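Local structure of periplasmic sugar-binding domain protein (Pseudomonas fluorescens Pf-5, 3H75) at residues W19-Q24 with L309-G314; Q24-A29 with W268-L273. The protein probably binds a sugar or related carbohydrate in the periplasm, as a two-lobed member of the bacterial solute-binding protein 2 family. All coordinates share one frame; numbering follows the deposited sequence.

Contact 1: residues W19-Q24 with L309-G314; sequences WVSYSQ and LGDQVG. With SO4 (sulfate ion), chain B.
Ser21 and Asp311 meet through a short hydrogen bond, 2.7 Å from OG of the serine to OD1 of the acid. The hydroxyl reaches OD1 on its syn side, 19° out of the carboxylate plane; Thr17 O of the same helix is a further partner of Ser21 OG. A water completes a small ring between the two residues, donating to Ser21 OG and, at 2.7 Å, to Asp311 OD2, so both carboxylate oxygens are gripped and the rotation of the group is fixed. Methylene and methyl groups flank the acid: Gln24 crosses it at about a right angle, its CG 3.6 Å from Asp311 OD2, while Val20 CG1 brushes the same oxygen. With CG anti to its carbonyl carbon (chi1 -69°), Asp311 extends its carboxylate across to the helix. Without that carboxylate, as with an alanine here, the hydroxyl would probably be left to Thr17 O and the water would lose its tie to the loop. Behind Asp311, Gly310 breaks from the preceding helix with positive phi. At the N-terminal end of 19-24, Trp19 NE1 gives an in-plane hydrogen bond to sulfate O2 (3.0 Å, 158°). Arg44 also binds this anion, probably a crystallisation solute. The loop after helix 300-309 thus docks on the first turns of helix 17-33, which follows strand 5-10 in the N-terminal lobe of the periplasmic-binding-protein fold.

Contact 2: residues Q24-A29 with W268-L273; sequences QFMQAA and WALVAL
Phe25 and Trp268 form the aromatic part of this interface, a T-shaped stack in which the phenyl edge points at the indole face. The planes stand at 85°, and the centroid of the phenyl ring is 5.2 Å from that of the indole six-membered ring. CZ of Phe25 leads, 3.6 Å from CH2 of Trp268, and its neighbour CE2 lies above the indole plane toward the rim. With CG anti to the backbone N (chi1 -165°), the phenyl ring is carried across to the second helix, whereas the CB of Trp268 points away from 24-29 and the length of the indole brings its benzo end back. Both rings have further aromatic partners: Phe319 meets Phe25 edge-to-face, and Phe335 stacks with Trp268.

The two helices behind these rings run in broadly parallel directions; the axes of segments 24-29 and 268-273 come within 9.2 Å and cross at -33°. This is how helices pack side by side on a parallel sheet in a Rossmann-like lobe: 17-33 joins strands 5-10 and 36-41 as a beta-alpha-beta crossover, and Met26 and Leu270 both rest on Met67 of strand 65-69.

Among the aliphatic contacts, the side chain of Leu270 sends CD1 toward Met26 and Ala29. This methyl lies 3.4 Å from the backbone O of Met26, a van der Waals contact, and more loosely, 4.3 Å, from CB of Ala29. Met26, present as selenomethionine, crosses the leucine at about a right angle; the bend at chi3 turns its CE to within 3.8 Å of Leu270 CD1.

From the N terminus, the chain passes through strand 5-10 and enters helix 17-33, which supplies the first segment of both contacts, with Gln24 the residue where the two ranges meet. It then builds most of both lobes before returning. Helix 265-277 arrives first and closes the loop of contact 2; only after helix 300-309 does 309-314 close the longer loop of contact 1, so the former is nested within the latter. The contacts also abut: Gly314 CA packs 3.7 Å from Phe25 CD1. One helix of the N-terminal lobe thus receives, in succession, a late helix returning to its sheet and the loop that follows helix 300-309.

Contact 1: residues W19-Q24 with L309-G314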
loop_
_atom_site.group_PDB
_atom_site.type_symbol
_atom_site.label_atom_id
_atom_site.label_comp_id
_atom_site.label_asym_id
_atom_site.label_seq_id
_atom_site.Cartn_x
_atom_site.Cartn_y
_atom_site.Cartn_z
ATOM N N TRP A 19 6.509 -1.183 -5.211
ATOM C CA TRP A 19 6.648 0.124 -5.814
ATOM C C TRP A 19 6.808 0.091 -7.326
ATOM O O TRP A 19 6.426 1.041 -8.008
ATOM C CB TRP A 19 7.764 0.903 -5.111
ATOM C CG TRP A 19 7.246 1.496 -3.826
ATOM C CD1 TRP A 19 7.637 1.191 -2.547
ATOM C CD2 TRP A 19 6.195 2.461 -3.704
ATOM N NE1 TRP A 19 6.884 1.908 -1.642
ATOM C CE2 TRP A 19 5.994 2.693 -2.326
ATOM C CE3 TRP A 19 5.401 3.151 -4.629
ATOM C CZ2 TRP A 19 5.025 3.590 -1.851
ATOM C CZ3 TRP A 19 4.440 4.041 -4.157
ATOM C CH2 TRP A 19 4.263 4.251 -2.780
ATOM N N VAL A 20 7.339 -1.007 -7.858
ATOM C CA VAL A 20 7.461 -1.134 -9.303
ATOM C C VAL A 20 6.054 -1.385 -9.860
ATOM O O VAL A 20 5.681 -0.845 -10.901
ATOM C CB VAL A 20 8.398 -2.296 -9.692
ATOM C CG1 VAL A 20 8.294 -2.574 -11.191
ATOM C CG2 VAL A 20 9.837 -1.942 -9.320
ATOM N N SER A 21 5.262 -2.195 -9.158
ATOM C CA SER A 21 3.900 -2.468 -9.604
ATOM C C SER A 21 3.058 -1.194 -9.574
ATOM O O SER A 21 2.208 -0.975 -10.438
ATOM C CB SER A 21 3.259 -3.546 -8.726
ATOM O OG SER A 21 3.878 -4.798 -8.966
ATOM N N TYR A 22 3.311 -0.355 -8.575
ATOM C CA TYR A 22 2.603 0.911 -8.420
ATOM C C TYR A 22 2.948 1.768 -9.643
ATOM O O TYR A 22 2.068 2.364 -10.264
ATOM C CB TYR A 22 3.081 1.593 -7.135
ATOM C CG TYR A 22 2.242 2.750 -6.636
ATOM C CD1 TYR A 22 1.323 2.577 -5.600
ATOM C CD2 TYR A 22 2.425 4.038 -7.143
ATOM C CE1 TYR A 22 0.616 3.658 -5.069
ATOM C CE2 TYR A 22 1.720 5.125 -6.621
ATOM C CZ TYR A 22 0.825 4.930 -5.581
ATOM O OH TYR A 22 0.183 6.005 -5.016
ATOM N N SER A 23 4.234 1.811 -9.984
ATOM C CA SER A 23 4.704 2.577 -11.134
ATOM C C SER A 23 4.141 2.064 -12.454
ATOM O O SER A 23 3.687 2.847 -13.289
ATOM C CB SER A 23 6.235 2.544 -11.207
ATOM O OG SER A 23 6.811 3.273 -10.143
ATOM N N GLN A 24 4.168 0.748 -12.642
ATOM C CA GLN A 24 3.672 0.164 -13.879
ATOM C C GLN A 24 2.193 0.446 -14.094
ATOM O O GLN A 24 1.763 0.688 -15.227
ATOM C CB GLN A 24 3.926 -1.347 -13.902
ATOM C CG GLN A 24 5.402 -1.713 -13.851
ATOM C CD GLN A 24 6.203 -1.071 -14.969
ATOM O OE1 GLN A 24 5.994 -1.365 -16.144
ATOM N NE2 GLN A 24 7.126 -0.182 -14.605
ATOM N N LEU A 309 -1.540 -12.082 -14.653
ATOM C CA LEU A 309 -1.319 -10.794 -15.303
ATOM C C LEU A 309 -0.081 -10.026 -14.854
ATOM O O LEU A 309 0.572 -9.367 -15.666
ATOM C CB LEU A 309 -2.560 -9.919 -15.128
ATOM C CG LEU A 309 -3.751 -10.366 -15.977
ATOM C CD1 LEU A 309 -5.028 -9.730 -15.469
ATOM C CD2 LEU A 309 -3.487 -9.995 -17.436
ATOM N N GLY A 310 0.246 -10.104 -13.572
ATOM C CA GLY A 310 1.412 -9.389 -13.086
ATOM C C GLY A 310 1.300 -7.902 -13.372
ATOM O O GLY A 310 0.207 -7.330 -13.286
ATOM N N ASP A 311 2.416 -7.268 -13.723
ATOM C CA ASP A 311 2.405 -5.836 -13.994
ATOM C C ASP A 311 1.806 -5.451 -15.348
ATOM O O ASP A 311 1.920 -4.304 -15.793
ATOM C CB ASP A 311 3.814 -5.260 -13.833
ATOM C CG ASP A 311 4.276 -5.257 -12.383
ATOM O OD1 ASP A 311 3.466 -5.614 -11.498
ATOM O OD2 ASP A 311 5.441 -4.890 -12.125
ATOM N N GLN A 312 1.160 -6.413 -15.996
ATOM C CA GLN A 312 0.502 -6.146 -17.266
ATOM C C GLN A 312 -0.974 -5.900 -16.958
ATOM O O GLN A 312 -1.755 -5.565 -17.845
ATOM C CB GLN A 312 0.643 -7.348 -18.212
ATOM C CG GLN A 312 2.083 -7.694 -18.581
ATOM C CD GLN A 312 2.738 -6.650 -19.469
ATOM O OE1 GLN A 312 3.959 -6.630 -19.620
ATOM N NE2 GLN A 312 1.930 -5.788 -20.072
ATOM N N VAL A 313 -1.351 -6.049 -15.690
ATOM C CA VAL A 313 -2.746 -5.871 -15.298
ATOM C C VAL A 313 -3.330 -4.501 -15.654
ATOM O O VAL A 313 -4.508 -4.396 -15.993
ATOM C CB VAL A 313 -2.943 -6.154 -13.778
ATOM C CG1 VAL A 313 -2.282 -5.070 -12.937
ATOM C CG2 VAL A 313 -4.426 -6.259 -13.461
ATOM N N GLY A 314 -2.510 -3.458 -15.599
ATOM C CA GLY A 314 -3.003 -2.130 -15.920
ATOM C C GLY A 314 -3.497 -1.981 -17.349
ATOM O O GLY A 314 -4.351 -1.138 -17.634
HETATM S S SO4 B . 6.248 3.126 2.227
HETATM O O1 SO4 B . 5.032 2.903 3.036
HETATM O O2 SO4 B . 6.421 1.995 1.303
HETATM O O3 SO4 B . 6.070 4.372 1.468
HETATM O O4 SO4 B . 7.420 3.229 3.125
HETATM O O HOH W 1 6.639 -5.555 -9.749
#

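Contact 2: residues Q24-A29 with W268-L273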
loop_
_atom_site.group_PDB
_atom_site.type_symbol
_atom_site.label_atom_id
_atom_site.label_comp_id
_atom_site.label_asym_id
_atom_site.label_seq_id
_atom_site.Cartn_x
_atom_site.Cartn_y
_atom_site.Cartn_z
ATOM N N GLN A 24 4.168 0.748 -12.642
ATOM C CA GLN A 24 3.672 0.164 -13.879
ATOM C C GLN A 24 2.193 0.446 -14.094
ATOM O O GLN A 24 1.763 0.688 -15.227
ATOM C CB GLN A 24 3.926 -1.347 -13.902
ATOM C CG GLN A 24 5.402 -1.713 -13.851
ATOM C CD GLN A 24 6.203 -1.071 -14.969
ATOM O OE1 GLN A 24 5.994 -1.365 -16.144
ATOM N NE2 GLN A 24 7.126 -0.182 -14.605
ATOM N N PHE A 25 1.410 0.425 -13.018
ATOM C CA PHE A 25 -0.018 0.700 -13.130
ATOM C C PHE A 25 -0.202 2.160 -13.550
ATOM O O PHE A 25 -1.044 2.469 -14.396
ATOM C CB PHE A 25 -0.726 0.438 -11.793
ATOM C CG PHE A 25 -2.225 0.355 -11.909
ATOM C CD1 PHE A 25 -2.825 -0.745 -12.515
ATOM C CD2 PHE A 25 -3.039 1.380 -11.429
ATOM C CE1 PHE A 25 -4.220 -0.825 -12.643
ATOM C CE2 PHE A 25 -4.433 1.310 -11.554
ATOM C CZ PHE A 25 -5.021 0.202 -12.163
HETATM N N MSE A 26 0.594 3.054 -12.966
HETATM C CA MSE A 26 0.518 4.470 -13.307
HETATM C C MSE A 26 0.896 4.703 -14.763
HETATM O O MSE A 26 0.255 5.492 -15.456
HETATM C CB MSE A 26 1.463 5.298 -12.435
HETATM C CG MSE A 26 1.048 5.448 -10.990
HETATM SE SE MSE A 26 2.322 6.551 -10.018
HETATM C CE MSE A 26 1.839 8.274 -10.750
ATOM N N GLN A 27 1.945 4.027 -15.222
ATOM C CA GLN A 27 2.389 4.199 -16.598
ATOM C C GLN A 27 1.304 3.764 -17.574
ATOM O O GLN A 27 1.121 4.382 -18.625
ATOM C CB GLN A 27 3.689 3.431 -16.836
ATOM C CG GLN A 27 4.813 3.915 -15.936
ATOM C CD GLN A 27 6.152 3.308 -16.276
ATOM O OE1 GLN A 27 6.272 2.097 -16.455
ATOM N NE2 GLN A 27 7.177 4.150 -16.353
ATOM N N ALA A 28 0.573 2.710 -17.223
ATOM C CA ALA A 28 -0.508 2.241 -18.077
ATOM C C ALA A 28 -1.558 3.346 -18.135
ATOM O O ALA A 28 -2.097 3.652 -19.197
ATOM C CB ALA A 28 -1.113 0.962 -17.510
ATOM N N ALA A 29 -1.835 3.956 -16.987
ATOM C CA ALA A 29 -2.815 5.034 -16.919
ATOM C C ALA A 29 -2.337 6.256 -17.696
ATOM O O ALA A 29 -3.124 6.893 -18.396
ATOM C CB ALA A 29 -3.083 5.409 -15.467
ATOM N N TRP A 268 -5.331 5.704 -10.226
ATOM C CA TRP A 268 -6.551 6.457 -9.957
ATOM C C TRP A 268 -6.185 7.925 -9.776
ATOM O O TRP A 268 -6.928 8.816 -10.181
ATOM C CB TRP A 268 -7.228 5.950 -8.684
ATOM C CG TRP A 268 -7.449 4.468 -8.623
ATOM C CD1 TRP A 268 -7.430 3.696 -7.496
ATOM C CD2 TRP A 268 -7.752 3.579 -9.711
ATOM N NE1 TRP A 268 -7.702 2.387 -7.811
ATOM C CE2 TRP A 268 -7.903 2.285 -9.162
ATOM C CE3 TRP A 268 -7.910 3.749 -11.095
ATOM C CZ2 TRP A 268 -8.201 1.164 -9.948
ATOM C CZ3 TRP A 268 -8.208 2.634 -11.876
ATOM C CH2 TRP A 268 -8.349 1.358 -11.297
ATOM N N ALA A 269 -5.037 8.171 -9.150
ATOM C CA ALA A 269 -4.575 9.534 -8.923
ATOM C C ALA A 269 -4.389 10.254 -10.256
ATOM O O ALA A 269 -4.723 11.432 -10.382
ATOM C CB ALA A 269 -3.257 9.523 -8.143
ATOM N N LEU A 270 -3.860 9.551 -11.252
ATOM C CA LEU A 270 -3.650 10.178 -12.555
ATOM C C LEU A 270 -4.975 10.484 -13.245
ATOM O O LEU A 270 -5.077 11.460 -13.991
ATOM C CB LEU A 270 -2.748 9.307 -13.438
ATOM C CG LEU A 270 -1.298 9.256 -12.928
ATOM C CD1 LEU A 270 -0.450 8.377 -13.819
ATOM C CD2 LEU A 270 -0.715 10.656 -12.883
ATOM N N VAL A 271 -5.995 9.664 -12.998
ATOM C CA VAL A 271 -7.304 9.930 -13.587
ATOM C C VAL A 271 -7.804 11.239 -12.981
ATOM O O VAL A 271 -8.316 12.111 -13.687
ATOM C CB VAL A 271 -8.331 8.822 -13.260
ATOM C CG1 VAL A 271 -9.721 9.249 -13.727
ATOM C CG2 VAL A 271 -7.930 7.522 -13.935
ATOM N N ALA A 272 -7.651 11.375 -11.666
ATOM C CA ALA A 272 -8.085 12.582 -10.971
ATOM C C ALA A 272 -7.317 13.817 -11.441
ATOM O O ALA A 272 -7.911 14.881 -11.651
ATOM C CB ALA A 272 -7.928 12.407 -9.462
ATOM N N LEU A 273 -6.003 13.688 -11.606
ATOM C CA LEU A 273 -5.198 14.822 -12.052
ATOM C C LEU A 273 -5.523 15.164 -13.496
ATOM O O LEU A 273 -5.557 16.336 -13.873
ATOM C CB LEU A 273 -3.704 14.524 -11.894
ATOM C CG LEU A 273 -3.257 14.379 -10.437
ATOM C CD1 LEU A 273 -1.749 14.187 -10.383
ATOM C CD2 LEU A 273 -3.665 15.609 -9.642
#